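Local coordinates for cytoplasmic export protein 1 (Saccharomyces cerevisiae, PDB 3VWA), which binds tRNA and, as part of the nuclear tRNA export machinery, may pass aminoacylated tRNAs from export receptors at the nuclear pore to the translation machinery, at residues P205-M214 with F225-W235; G108-L116 with I140-G148. All coordinates share one frame; numbering follows the deposited sequence.

Contact 1: P205-M214 with F225-W235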
ATOM      1  N   PRO A 205      21.563  20.343   2.496  1.00 36.90           N
ATOM      2  CA  PRO A 205      21.148  21.535   3.193  1.00 37.38           C
ATOM      3  C   PRO A 205      22.325  22.503   3.295  1.00 40.24           C
ATOM      4  O   PRO A 205      23.451  22.086   3.592  1.00 37.28           O
ATOM      5  CB  PRO A 205      20.767  21.014   4.587  1.00 37.15           C
ATOM      6  CG  PRO A 205      20.349  19.604   4.353  1.00 36.13           C
ATOM      7  CD  PRO A 205      21.281  19.115   3.270  1.00 39.83           C
ATOM      8  N   LYS A 206      22.039  23.780   3.068  1.00 46.86           N
ATOM      9  CA  LYS A 206      23.016  24.865   3.213  1.00 45.86           C
ATOM     10  C   LYS A 206      23.643  24.785   4.587  1.00 43.05           C
ATOM     11  O   LYS A 206      24.869  24.786   4.708  1.00 42.00           O
ATOM     12  CB  LYS A 206      22.324  26.220   3.027  1.00 48.28           C
ATOM     13  CG  LYS A 206      22.267  26.734   1.598  1.00 56.70           C
ATOM     14  CD  LYS A 206      22.031  25.634   0.566  1.00 62.92           C
ATOM     15  CE  LYS A 206      22.726  25.948  -0.757  1.00 72.92           C
ATOM     16  NZ  LYS A 206      24.107  26.489  -0.555  1.00 76.04           N
ATOM     17  N   ASP A 207      22.797  24.645   5.609  1.00 39.60           N
ATOM     18  CA  ASP A 207      23.274  24.617   6.993  1.00 37.19           C
ATOM     19  C   ASP A 207      23.903  23.283   7.391  1.00 35.88           C
ATOM     20  O   ASP A 207      24.284  23.091   8.554  1.00 37.73           O
ATOM     21  CB  ASP A 207      22.180  25.044   7.988  1.00 36.12           C
ATOM     22  CG  ASP A 207      20.930  24.184   7.902  1.00 36.23           C
ATOM     23  OD1 ASP A 207      19.953  24.478   8.620  1.00 36.30           O
ATOM     24  OD2 ASP A 207      20.909  23.232   7.105  1.00 34.27           O
ATOM     25  N   TRP A 208      24.026  22.369   6.435  1.00 34.40           N
ATOM     26  CA  TRP A 208      24.774  21.133   6.680  1.00 36.77           C
ATOM     27  C   TRP A 208      26.080  21.109   5.945  1.00 37.92           C
ATOM     28  O   TRP A 208      26.886  20.204   6.138  1.00 33.82           O
ATOM     29  CB  TRP A 208      23.935  19.902   6.295  1.00 34.69           C
ATOM     30  CG  TRP A 208      22.796  19.588   7.265  1.00 31.38           C
ATOM     31  CD1 TRP A 208      22.245  20.418   8.265  1.00 33.15           C
ATOM     32  CD2 TRP A 208      22.024  18.361   7.336  1.00 29.52           C
ATOM     33  NE1 TRP A 208      21.228  19.769   8.943  1.00 29.70           N
ATOM     34  CE2 TRP A 208      21.050  18.537   8.442  1.00 29.95           C
ATOM     35  CE3 TRP A 208      22.051  17.142   6.645  1.00 32.94           C
ATOM     36  CZ2 TRP A 208      20.139  17.530   8.791  1.00 29.83           C
ATOM     37  CZ3 TRP A 208      21.137  16.137   7.022  1.00 26.86           C
ATOM     38  CH2 TRP A 208      20.201  16.337   8.045  1.00 30.33           C
ATOM     39  N   ILE A 209      26.300  22.090   5.064  1.00 39.51           N
ATOM     40  CA  ILE A 209      27.491  22.042   4.222  1.00 40.53           C
ATOM     41  C   ILE A 209      28.785  21.923   5.025  1.00 40.43           C
ATOM     42  O   ILE A 209      29.647  21.091   4.727  1.00 43.61           O
ATOM     43  CB  ILE A 209      27.552  23.203   3.200  1.00 40.95           C
ATOM     44  CG1 ILE A 209      26.746  22.839   1.951  1.00 40.91           C
ATOM     45  CG2 ILE A 209      28.988  23.460   2.787  1.00 39.70           C
ATOM     46  CD1 ILE A 209      26.486  24.011   1.012  1.00 44.05           C
ATOM     47  N   VAL A 210      28.914  22.709   6.079  1.00 44.01           N
ATOM     48  CA  VAL A 210      30.217  22.789   6.707  1.00 44.83           C
ATOM     49  C   VAL A 210      30.404  21.558   7.555  1.00 44.80           C
ATOM     50  O   VAL A 210      31.493  20.956   7.565  1.00 48.42           O
ATOM     51  CB  VAL A 210      30.393  24.059   7.550  1.00 43.57           C
ATOM     52  CG1 VAL A 210      31.556  23.885   8.516  1.00 46.67           C
ATOM     53  CG2 VAL A 210      30.598  25.270   6.638  1.00 46.56           C
ATOM     54  N   ASN A 211      29.357  21.202   8.284  1.00 43.10           N
ATOM     55  CA  ASN A 211      29.417  20.031   9.136  1.00 41.64           C
ATOM     56  C   ASN A 211      29.844  18.789   8.352  1.00 41.48           C
ATOM     57  O   ASN A 211      30.773  18.087   8.755  1.00 45.57           O
ATOM     58  CB  ASN A 211      28.096  19.849   9.884  1.00 44.60           C
ATOM     59  CG  ASN A 211      27.870  20.951  10.917  1.00 48.39           C
ATOM     60  OD1 ASN A 211      28.791  21.316  11.635  1.00 51.75           O
ATOM     61  ND2 ASN A 211      26.651  21.489  10.989  1.00 48.38           N
ATOM     62  N   VAL A 212      29.218  18.553   7.204  1.00 39.21           N
ATOM     63  CA  VAL A 212      29.547  17.392   6.374  1.00 40.82           C
ATOM     64  C   VAL A 212      30.999  17.417   5.887  1.00 46.27           C
ATOM     65  O   VAL A 212      31.653  16.354   5.780  1.00 41.31           O
ATOM     66  CB  VAL A 212      28.558  17.271   5.194  1.00 41.21           C
ATOM     67  CG1 VAL A 212      29.058  16.315   4.118  1.00 38.50           C
ATOM     68  CG2 VAL A 212      27.184  16.835   5.701  1.00 38.69           C
ATOM     69  N   ASN A 213      31.501  18.623   5.584  1.00 45.97           N
ATOM     70  CA  ASN A 213      32.882  18.783   5.139  1.00 44.34           C
ATOM     71  C   ASN A 213      33.855  18.421   6.218  1.00 42.17           C
ATOM     72  O   ASN A 213      34.870  17.795   5.964  1.00 43.89           O
ATOM     73  CB  ASN A 213      33.156  20.206   4.706  1.00 43.67           C
ATOM     74  CG  ASN A 213      32.730  20.442   3.311  1.00 42.71           C
ATOM     75  OD1 ASN A 213      32.549  19.501   2.548  1.00 45.20           O
ATOM     76  ND2 ASN A 213      32.557  21.702   2.952  1.00 48.36           N
HETATM   77  N   MSE A 214      33.524  18.824   7.431  1.00 46.44           N
HETATM   78  CA  MSE A 214      34.327  18.525   8.593  1.00 44.41           C
HETATM   79  C   MSE A 214      34.506  17.030   8.745  1.00 48.42           C
HETATM   80  O   MSE A 214      35.640  16.553   8.840  1.00 47.21           O
HETATM   81  CB  MSE A 214      33.611  19.143   9.774  1.00 42.10           C
HETATM   82  CG  MSE A 214      33.687  20.672   9.705  1.00 52.92           C
HETATM   83 SE   MSE A 214      33.200  21.335  11.501  1.00 62.21          SE
HETATM   84  CE  MSE A 214      33.967  23.171  11.466  1.00 57.31           C
ATOM     85  N   PHE A 225      29.439  15.596  15.204  1.00 42.06           N
ATOM     86  CA  PHE A 225      28.695  15.927  13.981  1.00 40.86           C
ATOM     87  C   PHE A 225      27.203  15.836  14.237  1.00 42.49           C
ATOM     88  O   PHE A 225      26.432  16.672  13.781  1.00 44.30           O
ATOM     89  CB  PHE A 225      29.131  14.997  12.854  1.00 39.18           C
ATOM     90  CG  PHE A 225      28.333  15.123  11.592  1.00 40.74           C
ATOM     91  CD1 PHE A 225      28.661  16.077  10.631  1.00 40.46           C
ATOM     92  CD2 PHE A 225      27.271  14.232  11.327  1.00 39.70           C
ATOM     93  CE1 PHE A 225      27.940  16.186   9.445  1.00 35.99           C
ATOM     94  CE2 PHE A 225      26.543  14.340  10.144  1.00 39.12           C
ATOM     95  CZ  PHE A 225      26.881  15.314   9.199  1.00 38.88           C
ATOM     96  N   ARG A 226      26.819  14.856  15.038  1.00 41.45           N
ATOM     97  CA  ARG A 226      25.424  14.630  15.369  1.00 43.36           C
ATOM     98  C   ARG A 226      24.779  15.811  16.171  1.00 41.64           C
ATOM     99  O   ARG A 226      23.693  16.274  15.852  1.00 39.85           O
ATOM    100  CB  ARG A 226      25.364  13.335  16.157  1.00 41.27           C
ATOM    101  CG  ARG A 226      23.986  12.768  16.310  1.00 46.91           C
ATOM    102  CD  ARG A 226      24.068  11.352  16.809  1.00 44.53           C
ATOM    103  NE  ARG A 226      22.717  10.923  17.126  1.00 50.52           N
ATOM    104  CZ  ARG A 226      22.431   9.992  18.022  1.00 47.75           C
ATOM    105  NH1 ARG A 226      21.156   9.666  18.252  1.00 43.07           N
ATOM    106  NH2 ARG A 226      23.432   9.396  18.680  1.00 41.75           N
ATOM    107  N   LYS A 227      25.441  16.272  17.223  1.00 42.17           N
ATOM    108  CA  LYS A 227      24.955  17.410  18.008  1.00 44.81           C
ATOM    109  C   LYS A 227      24.841  18.699  17.188  1.00 43.73           C
ATOM    110  O   LYS A 227      24.017  19.533  17.505  1.00 47.02           O
ATOM    111  CB  LYS A 227      25.850  17.668  19.232  1.00 50.96           C
ATOM    112  CG  LYS A 227      26.242  16.400  19.962  1.00 53.22           C
ATOM    113  CD  LYS A 227      26.551  16.629  21.432  1.00 58.86           C
ATOM    114  CE  LYS A 227      26.680  15.281  22.153  1.00 62.68           C
ATOM    115  NZ  LYS A 227      27.194  15.424  23.546  1.00 66.13           N
ATOM    116  N   ARG A 228      25.661  18.858  16.146  1.00 39.60           N
ATOM    117  CA  ARG A 228      25.642  20.089  15.340  1.00 43.09           C
ATOM    118  C   ARG A 228      24.415  20.102  14.450  1.00 39.47           C
ATOM    119  O   ARG A 228      23.639  21.083  14.401  1.00 44.38           O
ATOM    120  CB  ARG A 228      26.928  20.217  14.508  1.00 42.81           C
ATOM    121  CG  ARG A 228      28.132  20.521  15.375  1.00 48.58           C
ATOM    122  CD  ARG A 228      29.444  20.298  14.646  1.00 51.13           C
ATOM    123  NE  ARG A 228      30.583  20.822  15.401  1.00 55.08           N
ATOM    124  CZ  ARG A 228      31.326  21.874  15.043  1.00 54.72           C
ATOM    125  NH1 ARG A 228      31.081  22.530  13.918  1.00 55.81           N
ATOM    126  NH2 ARG A 228      32.341  22.260  15.806  1.00 53.63           N
ATOM    127  N   LEU A 229      24.231  18.978  13.772  1.00 35.06           N
ATOM    128  CA  LEU A 229      23.128  18.758  12.872  1.00 32.77           C
ATOM    129  C   LEU A 229      21.810  18.843  13.641  1.00 33.41           C
ATOM    130  O   LEU A 229      20.853  19.480  13.190  1.00 32.91           O
ATOM    131  CB  LEU A 229      23.320  17.363  12.225  1.00 32.68           C
ATOM    132  CG  LEU A 229      23.432  17.221  10.701  1.00 30.67           C
ATOM    133  CD1 LEU A 229      24.534  18.073  10.088  1.00 28.62           C
ATOM    134  CD2 LEU A 229      23.573  15.758  10.247  1.00 29.54           C
ATOM    135  N   GLU A 230      21.767  18.220  14.815  1.00 33.42           N
ATOM    136  CA  GLU A 230      20.564  18.253  15.645  1.00 37.52           C
ATOM    137  C   GLU A 230      20.150  19.676  15.978  1.00 40.62           C
ATOM    138  O   GLU A 230      18.965  19.954  16.222  1.00 38.03           O
ATOM    139  CB  GLU A 230      20.735  17.433  16.913  1.00 35.76           C
ATOM    140  CG  GLU A 230      20.622  15.939  16.632  1.00 42.59           C
ATOM    141  CD  GLU A 230      20.951  15.048  17.817  1.00 43.39           C
ATOM    142  OE1 GLU A 230      20.964  15.513  18.970  1.00 47.64           O
ATOM    143  OE2 GLU A 230      21.204  13.856  17.583  1.00 49.24           O
ATOM    144  N   ASN A 231      21.132  20.573  15.945  1.00 42.25           N
ATOM    145  CA  ASN A 231      20.889  21.959  16.229  1.00 44.18           C
ATOM    146  C   ASN A 231      20.444  22.801  15.044  1.00 46.84           C
ATOM    147  O   ASN A 231      19.911  23.901  15.229  1.00 51.19           O
ATOM    148  CB  ASN A 231      22.103  22.591  16.898  1.00 51.33           C
ATOM    149  CG  ASN A 231      21.771  23.129  18.262  1.00 61.15           C
ATOM    150  OD1 ASN A 231      21.525  22.356  19.208  1.00 64.78           O
ATOM    151  ND2 ASN A 231      21.715  24.473  18.375  1.00 58.04           N
ATOM    152  N   THR A 232      20.625  22.290  13.836  1.00 41.48           N
ATOM    153  CA  THR A 232      20.403  23.129  12.680  1.00 37.58           C
ATOM    154  C   THR A 232      18.903  23.315  12.433  1.00 41.18           C
ATOM    155  O   THR A 232      18.067  22.540  12.923  1.00 41.23           O
ATOM    156  CB  THR A 232      21.056  22.518  11.451  1.00 34.70           C
ATOM    157  OG1 THR A 232      20.485  21.216  11.223  1.00 34.05           O
ATOM    158  CG2 THR A 232      22.540  22.417  11.670  1.00 31.77           C
ATOM    159  N   GLU A 233      18.572  24.345  11.667  1.00 39.73           N
ATOM    160  CA  GLU A 233      17.179  24.627  11.336  1.00 41.11           C
ATOM    161  C   GLU A 233      16.593  23.466  10.516  1.00 35.17           C
ATOM    162  O   GLU A 233      15.451  23.093  10.713  1.00 33.04           O
ATOM    163  CB  GLU A 233      17.051  25.987  10.625  1.00 37.64           C
ATOM    164  CG  GLU A 233      15.635  26.375  10.176  1.00 43.54           C
ATOM    165  CD  GLU A 233      14.582  26.476  11.307  1.00 47.77           C
ATOM    166  OE1 GLU A 233      13.360  26.310  11.017  1.00 43.13           O
ATOM    167  OE2 GLU A 233      14.951  26.714  12.489  1.00 45.93           O
ATOM    168  N   THR A 234      17.399  22.895   9.622  1.00 34.45           N
ATOM    169  CA  THR A 234      16.968  21.762   8.778  1.00 34.63           C
ATOM    170  C   THR A 234      16.459  20.590   9.602  1.00 32.62           C
ATOM    171  O   THR A 234      15.339  20.102   9.415  1.00 27.76           O
ATOM    172  CB  THR A 234      18.119  21.305   7.883  1.00 35.76           C
ATOM    173  OG1 THR A 234      18.462  22.389   7.029  1.00 34.45           O
ATOM    174  CG2 THR A 234      17.774  20.032   7.037  1.00 33.99           C
ATOM    175  N   TRP A 235      17.294  20.165  10.534  1.00 31.67           N
ATOM    176  CA  TRP A 235      16.953  19.086  11.404  1.00 32.76           C
ATOM    177  C   TRP A 235      15.661  19.300  12.144  1.00 34.35           C
ATOM    178  O   TRP A 235      14.866  18.384  12.229  1.00 40.04           O
ATOM    179  CB  TRP A 235      18.102  18.829  12.346  1.00 30.07           C
ATOM    180  CG  TRP A 235      17.950  17.590  13.192  1.00 33.22           C
ATOM    181  CD1 TRP A 235      17.138  17.431  14.314  1.00 33.24           C
ATOM    182  CD2 TRP A 235      18.649  16.297  13.056  1.00 30.52           C
ATOM    183  NE1 TRP A 235      17.266  16.188  14.834  1.00 30.02           N
ATOM    184  CE2 TRP A 235      18.139  15.450  14.145  1.00 30.83           C
ATOM    185  CE3 TRP A 235      19.574  15.781  12.183  1.00 27.30           C
ATOM    186  CZ2 TRP A 235      18.585  14.146  14.347  1.00 29.00           C
ATOM    187  CZ3 TRP A 235      19.994  14.462  12.368  1.00 29.35           C
ATOM    188  CH2 TRP A 235      19.516  13.666  13.441  1.00 29.99           C
TER
HETATM  189  O   HOH W   1      20.201  26.224  10.766  1.00 40.98           O
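With chi1 at 58°, Asp-207 holds its carboxylate between its own backbone N and carbonyl carbon, facing Thr-234; Trp-208, CG beside the backbone N (chi1 -73°), sends its indole between Leu-229 and Thr-234. Both carboxylate oxygens work through syn lone pairs: Asp-207 OD2 accepts from Thr-234 OG1 at 2.6 Å, and OD1 from Thr-234 N at 3.2 Å. A water also bridges OD1 to Glu-233 N. Leu-229 CD1 lies 3.6 Å from the centroid of the Trp-208 five-membered ring, a CH-pi contact over one face; Pro-205 CG and Thr-234 CG2 cover the opposite face toward its rim. Trp-208 NE1 donates at 2.8 Å to Thr-232 OG1, which lies almost in the ring plane. That hydroxyl in turn donates to Leu-229 O and, as N-cap, accepts weakly from Trp-235 N. A leucine in place of Trp-208 would probably leave Thr-232 OG1 without its indole donor and open a gap between Leu-229 and Pro-205. Farther along, the Phe-225 ring edge meets the Asn-211 backbone, CE1 to C 3.4 Å. Helix segments 209-214 and 225-231 run nearly antiparallel (171°), in a helical hairpin of the kinase-like domain's helical lobe.

Contact 2: G108-L116 with I140-G148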
ATOM      1  N   GLY A 108      12.656  12.571   3.750  1.00 22.87           N
ATOM      2  CA  GLY A 108      12.962  11.131   3.714  1.00 22.21           C
ATOM      3  C   GLY A 108      14.427  10.824   3.923  1.00 26.32           C
ATOM      4  O   GLY A 108      14.806  10.029   4.825  1.00 25.77           O
ATOM      5  N   VAL A 109      15.262  11.433   3.056  1.00 28.27           N
ATOM      6  CA  VAL A 109      16.691  11.156   2.987  1.00 26.10           C
ATOM      7  C   VAL A 109      17.279  11.590   4.345  1.00 25.55           C
ATOM      8  O   VAL A 109      18.106  10.896   4.924  1.00 30.65           O
ATOM      9  CB  VAL A 109      17.363  11.972   1.802  1.00 28.37           C
ATOM     10  CG1 VAL A 109      18.899  11.819   1.769  1.00 25.11           C
ATOM     11  CG2 VAL A 109      16.780  11.601   0.443  1.00 26.97           C
ATOM     12  N   GLU A 110      16.835  12.730   4.851  1.00 23.78           N
ATOM     13  CA  GLU A 110      17.316  13.254   6.101  1.00 25.75           C
ATOM     14  C   GLU A 110      16.900  12.339   7.278  1.00 24.82           C
ATOM     15  O   GLU A 110      17.663  12.131   8.199  1.00 25.27           O
ATOM     16  CB  GLU A 110      16.780  14.694   6.348  1.00 26.40           C
ATOM     17  CG  GLU A 110      17.443  15.820   5.538  1.00 30.16           C
ATOM     18  CD  GLU A 110      16.607  17.100   5.510  1.00 30.59           C
ATOM     19  OE1 GLU A 110      15.956  17.425   6.545  1.00 30.02           O
ATOM     20  OE2 GLU A 110      16.604  17.777   4.456  1.00 25.77           O
ATOM     21  N   LEU A 111      15.676  11.844   7.239  1.00 26.07           N
ATOM     22  CA  LEU A 111      15.207  10.845   8.211  1.00 29.51           C
ATOM     23  C   LEU A 111      16.092   9.595   8.211  1.00 28.22           C
ATOM     24  O   LEU A 111      16.506   9.149   9.263  1.00 27.06           O
ATOM     25  CB  LEU A 111      13.742  10.496   7.952  1.00 30.81           C
ATOM     26  CG  LEU A 111      12.838   9.913   9.070  1.00 32.91           C
ATOM     27  CD1 LEU A 111      12.339   8.548   8.682  1.00 28.69           C
ATOM     28  CD2 LEU A 111      13.395   9.921  10.494  1.00 30.25           C
ATOM     29  N   GLY A 112      16.461   9.079   7.038  1.00 29.13           N
ATOM     30  CA  GLY A 112      17.306   7.869   7.005  1.00 25.91           C
ATOM     31  C   GLY A 112      18.679   8.155   7.562  1.00 27.99           C
ATOM     32  O   GLY A 112      19.248   7.395   8.352  1.00 26.58           O
ATOM     33  N   ILE A 113      19.209   9.307   7.194  1.00 28.65           N
ATOM     34  CA  ILE A 113      20.511   9.727   7.734  1.00 26.79           C
ATOM     35  C   ILE A 113      20.460   9.800   9.250  1.00 25.79           C
ATOM     36  O   ILE A 113      21.410   9.403   9.920  1.00 25.20           O
ATOM     37  CB  ILE A 113      20.919  11.092   7.156  1.00 27.50           C
ATOM     38  CG1 ILE A 113      21.369  10.887   5.697  1.00 29.83           C
ATOM     39  CG2 ILE A 113      22.036  11.721   7.956  1.00 21.97           C
ATOM     40  CD1 ILE A 113      21.546  12.210   4.952  1.00 28.40           C
ATOM     41  N   SER A 114      19.351  10.299   9.784  1.00 26.00           N
ATOM     42  CA  SER A 114      19.179  10.363  11.250  1.00 24.82           C
ATOM     43  C   SER A 114      19.139   8.940  11.893  1.00 27.39           C
ATOM     44  O   SER A 114      19.630   8.742  13.017  1.00 26.33           O
ATOM     45  CB  SER A 114      17.979  11.215  11.657  1.00 24.07           C
ATOM     46  OG  SER A 114      16.715  10.562  11.529  1.00 23.86           O
ATOM     47  N   GLN A 115      18.632   7.947  11.158  1.00 24.23           N
ATOM     48  CA  GLN A 115      18.614   6.595  11.666  1.00 26.10           C
ATOM     49  C   GLN A 115      20.028   6.010  11.669  1.00 30.03           C
ATOM     50  O   GLN A 115      20.402   5.311  12.606  1.00 33.41           O
ATOM     51  CB  GLN A 115      17.649   5.736  10.853  1.00 26.97           C
ATOM     52  CG  GLN A 115      16.187   6.077  11.098  1.00 23.96           C
ATOM     53  CD  GLN A 115      15.300   5.686   9.951  1.00 24.30           C
ATOM     54  OE1 GLN A 115      15.774   5.249   8.897  1.00 25.05           O
ATOM     55  NE2 GLN A 115      13.989   5.827  10.144  1.00 24.50           N
ATOM     56  N   LEU A 116      20.831   6.354  10.656  1.00 30.51           N
ATOM     57  CA  LEU A 116      22.204   5.867  10.560  1.00 27.62           C
ATOM     58  C   LEU A 116      23.058   6.499  11.669  1.00 27.45           C
ATOM     59  O   LEU A 116      23.937   5.842  12.221  1.00 28.34           O
ATOM     60  CB  LEU A 116      22.800   6.209   9.183  1.00 27.26           C
ATOM     61  CG  LEU A 116      22.209   5.545   7.956  1.00 26.34           C
ATOM     62  CD1 LEU A 116      23.070   5.939   6.774  1.00 30.51           C
ATOM     63  CD2 LEU A 116      22.210   4.014   8.053  1.00 25.07           C
ATOM     64  N   ILE A 140      12.046  -4.239   7.437  1.00 28.55           N
ATOM     65  CA  ILE A 140      10.630  -4.234   6.997  1.00 30.84           C
ATOM     66  C   ILE A 140       9.875  -2.946   7.371  1.00 28.12           C
ATOM     67  O   ILE A 140       8.869  -2.661   6.778  1.00 26.52           O
ATOM     68  CB  ILE A 140       9.756  -5.447   7.472  1.00 31.22           C
ATOM     69  CG1 ILE A 140      10.211  -5.963   8.830  1.00 34.32           C
ATOM     70  CG2 ILE A 140       9.793  -6.570   6.428  1.00 38.16           C
ATOM     71  CD1 ILE A 140       9.720  -5.180  10.019  1.00 30.85           C
ATOM     72  N   LYS A 141      10.343  -2.216   8.377  1.00 28.94           N
ATOM     73  CA  LYS A 141       9.672  -0.991   8.803  1.00 28.43           C
ATOM     74  C   LYS A 141      10.275   0.236   8.136  1.00 28.26           C
ATOM     75  O   LYS A 141      10.050   1.366   8.557  1.00 27.41           O
ATOM     76  CB  LYS A 141       9.761  -0.899  10.303  1.00 30.87           C
ATOM     77  CG  LYS A 141       8.838  -1.903  11.006  1.00 36.12           C
ATOM     78  CD  LYS A 141       8.585  -1.478  12.450  1.00 40.42           C
ATOM     79  CE  LYS A 141       7.513  -2.349  13.107  1.00 45.59           C
ATOM     80  NZ  LYS A 141       7.801  -2.678  14.538  1.00 45.49           N
ATOM     81  N   GLY A 142      11.086   0.019   7.102  1.00 28.66           N
ATOM     82  CA  GLY A 142      11.535   1.135   6.253  1.00 26.36           C
ATOM     83  C   GLY A 142      12.691   1.910   6.867  1.00 29.25           C
ATOM     84  O   GLY A 142      13.112   2.931   6.323  1.00 27.68           O
ATOM     85  N   GLU A 143      13.219   1.404   7.981  1.00 25.36           N
ATOM     86  CA  GLU A 143      14.253   2.092   8.719  1.00 28.69           C
ATOM     87  C   GLU A 143      15.592   1.624   8.168  1.00 24.93           C
ATOM     88  O   GLU A 143      15.777   0.442   7.799  1.00 25.75           O
ATOM     89  CB  GLU A 143      14.212   1.760  10.242  1.00 28.92           C
ATOM     90  CG  GLU A 143      12.966   2.160  11.040  1.00 29.70           C
ATOM     91  CD  GLU A 143      12.948   1.498  12.450  1.00 32.27           C
ATOM     92  OE1 GLU A 143      13.045   0.253  12.510  1.00 33.05           O
ATOM     93  OE2 GLU A 143      12.896   2.187  13.495  1.00 27.93           O
ATOM     94  N   TRP A 144      16.548   2.533   8.210  1.00 23.38           N
ATOM     95  CA  TRP A 144      17.845   2.281   7.573  1.00 26.91           C
ATOM     96  C   TRP A 144      18.687   1.592   8.571  1.00 25.79           C
ATOM     97  O   TRP A 144      18.891   2.140   9.645  1.00 24.27           O
ATOM     98  CB  TRP A 144      18.510   3.611   7.156  1.00 25.77           C
ATOM     99  CG  TRP A 144      17.783   4.277   6.008  1.00 28.38           C
ATOM    100  CD1 TRP A 144      16.509   3.973   5.521  1.00 26.00           C
ATOM    101  CD2 TRP A 144      18.260   5.381   5.183  1.00 27.61           C
ATOM    102  NE1 TRP A 144      16.193   4.759   4.472  1.00 29.57           N
ATOM    103  CE2 TRP A 144      17.203   5.640   4.206  1.00 30.90           C
ATOM    104  CE3 TRP A 144      19.438   6.158   5.146  1.00 29.79           C
ATOM    105  CZ2 TRP A 144      17.309   6.670   3.244  1.00 29.07           C
ATOM    106  CZ3 TRP A 144      19.537   7.207   4.185  1.00 26.40           C
ATOM    107  CH2 TRP A 144      18.490   7.441   3.255  1.00 31.33           C
ATOM    108  N   VAL A 145      19.182   0.407   8.192  1.00 26.13           N
ATOM    109  CA  VAL A 145      20.073  -0.452   8.989  1.00 26.14           C
ATOM    110  C   VAL A 145      21.475  -0.755   8.324  1.00 29.98           C
ATOM    111  O   VAL A 145      21.636  -0.636   7.103  1.00 29.33           O
ATOM    112  CB  VAL A 145      19.335  -1.744   9.463  1.00 28.29           C
ATOM    113  CG1 VAL A 145      18.243  -1.400  10.494  1.00 29.06           C
ATOM    114  CG2 VAL A 145      18.723  -2.532   8.283  1.00 24.88           C
ATOM    115  N   LEU A 146      22.464  -1.164   9.131  1.00 26.90           N
ATOM    116  CA  LEU A 146      23.845  -1.257   8.677  1.00 28.95           C
ATOM    117  C   LEU A 146      24.364  -2.679   8.665  1.00 32.51           C
ATOM    118  O   LEU A 146      24.078  -3.490   9.544  1.00 33.04           O
ATOM    119  CB  LEU A 146      24.779  -0.397   9.541  1.00 27.29           C
ATOM    120  CG  LEU A 146      24.749   1.108   9.226  1.00 29.90           C
ATOM    121  CD1 LEU A 146      25.538   1.934  10.255  1.00 28.92           C
ATOM    122  CD2 LEU A 146      25.221   1.380   7.787  1.00 26.13           C
ATOM    123  N   PHE A 147      25.099  -2.964   7.614  1.00 30.27           N
ATOM    124  CA  PHE A 147      25.727  -4.231   7.480  1.00 32.48           C
ATOM    125  C   PHE A 147      27.231  -4.059   7.268  1.00 32.71           C
ATOM    126  O   PHE A 147      27.696  -3.002   6.828  1.00 33.70           O
ATOM    127  CB  PHE A 147      25.133  -4.974   6.306  1.00 30.78           C
ATOM    128  CG  PHE A 147      25.826  -6.251   6.013  1.00 32.68           C
ATOM    129  CD1 PHE A 147      25.595  -7.381   6.819  1.00 30.98           C
ATOM    130  CD2 PHE A 147      26.759  -6.330   4.957  1.00 32.15           C
ATOM    131  CE1 PHE A 147      26.247  -8.589   6.561  1.00 33.00           C
ATOM    132  CE2 PHE A 147      27.417  -7.536   4.698  1.00 37.04           C
ATOM    133  CZ  PHE A 147      27.163  -8.658   5.510  1.00 35.56           C
ATOM    134  N   GLY A 148      27.994  -5.112   7.558  1.00 30.20           N
ATOM    135  CA  GLY A 148      29.407  -5.116   7.174  1.00 28.45           C
ATOM    136  C   GLY A 148      30.361  -4.857   8.308  1.00 31.67           C
ATOM    137  O   GLY A 148      30.911  -3.750   8.486  1.00 27.91           O
TER
HETATM  138  O   HOH W   2      13.815   5.601   7.080  1.00 24.90           O
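Trp-144 lays its indole on helix 106-122, and its CB already meets two residues there: Leu-116 CD2 at 3.8 Å and Gln-115 OE1 at 3.6 Å. CG and CD1 lie beside Gln-115 OE1. The ring system lies flat against Gly-112, whose CA sits 3.3 Å from the centroid of the six-membered ring, 18° off its normal, in a CH-pi contact. A CB on Gly-112 would run into Trp-144 CD2, which fits a glycine here. Trp-144 CE3 lies 3.2 Å from Gly-112 C over the same face, Leu-116 is at the edge beside CE3, and CH2 at the far tip approaches Val-109 O at 3.9 Å. NE1 donates to Thr-280. Phe-94 also packs edge-to-face with the indole. Strand 144-146 pairs antiparallel with strand 136-138, consistent with the hairpin that follows the catalytic loop in protein kinases, and helix 106-122 backs it in the helical lobe. The Trp-144 backbone is gripped too: its N donates to Gln-115 OE1 at 2.9 Å (157°), approaching from above the amide plane instead of along a lone pair. Gln-115 OE1 also accepts from a water, which donates to Gly-142 O as well. Past the indole, Leu-116 CD2 meets Leu-146 CD2 at 4.0 Å.

How the contacts relate
Along the chain contact 2 comes first and is complete before the first residue of contact 1, and both lie in the N-terminal kinase-like domain, ahead of the HEAT repeats. Their centres are about 18 Å apart. Helix 106-122 lies between strand 144-146 and contact 1: one side of it carries the strand, while Glu-110 and Ser-114 face Pro-205 and Trp-208 and helix 233-237. Glu-110 CG packs on Trp-208 CH2 at 3.8 Å, its carboxylate lies beside Thr-234 and Pro-205, and Ser-114 CB meets Trp-235 CH2 at 3.4 Å. Glu-110 also hydrogen-bonds Asn-238, just beyond helix 233-237. Helix 106-122 thus joins the small three-stranded sheet to helix 233-237 and the residues leading into helix 209-216.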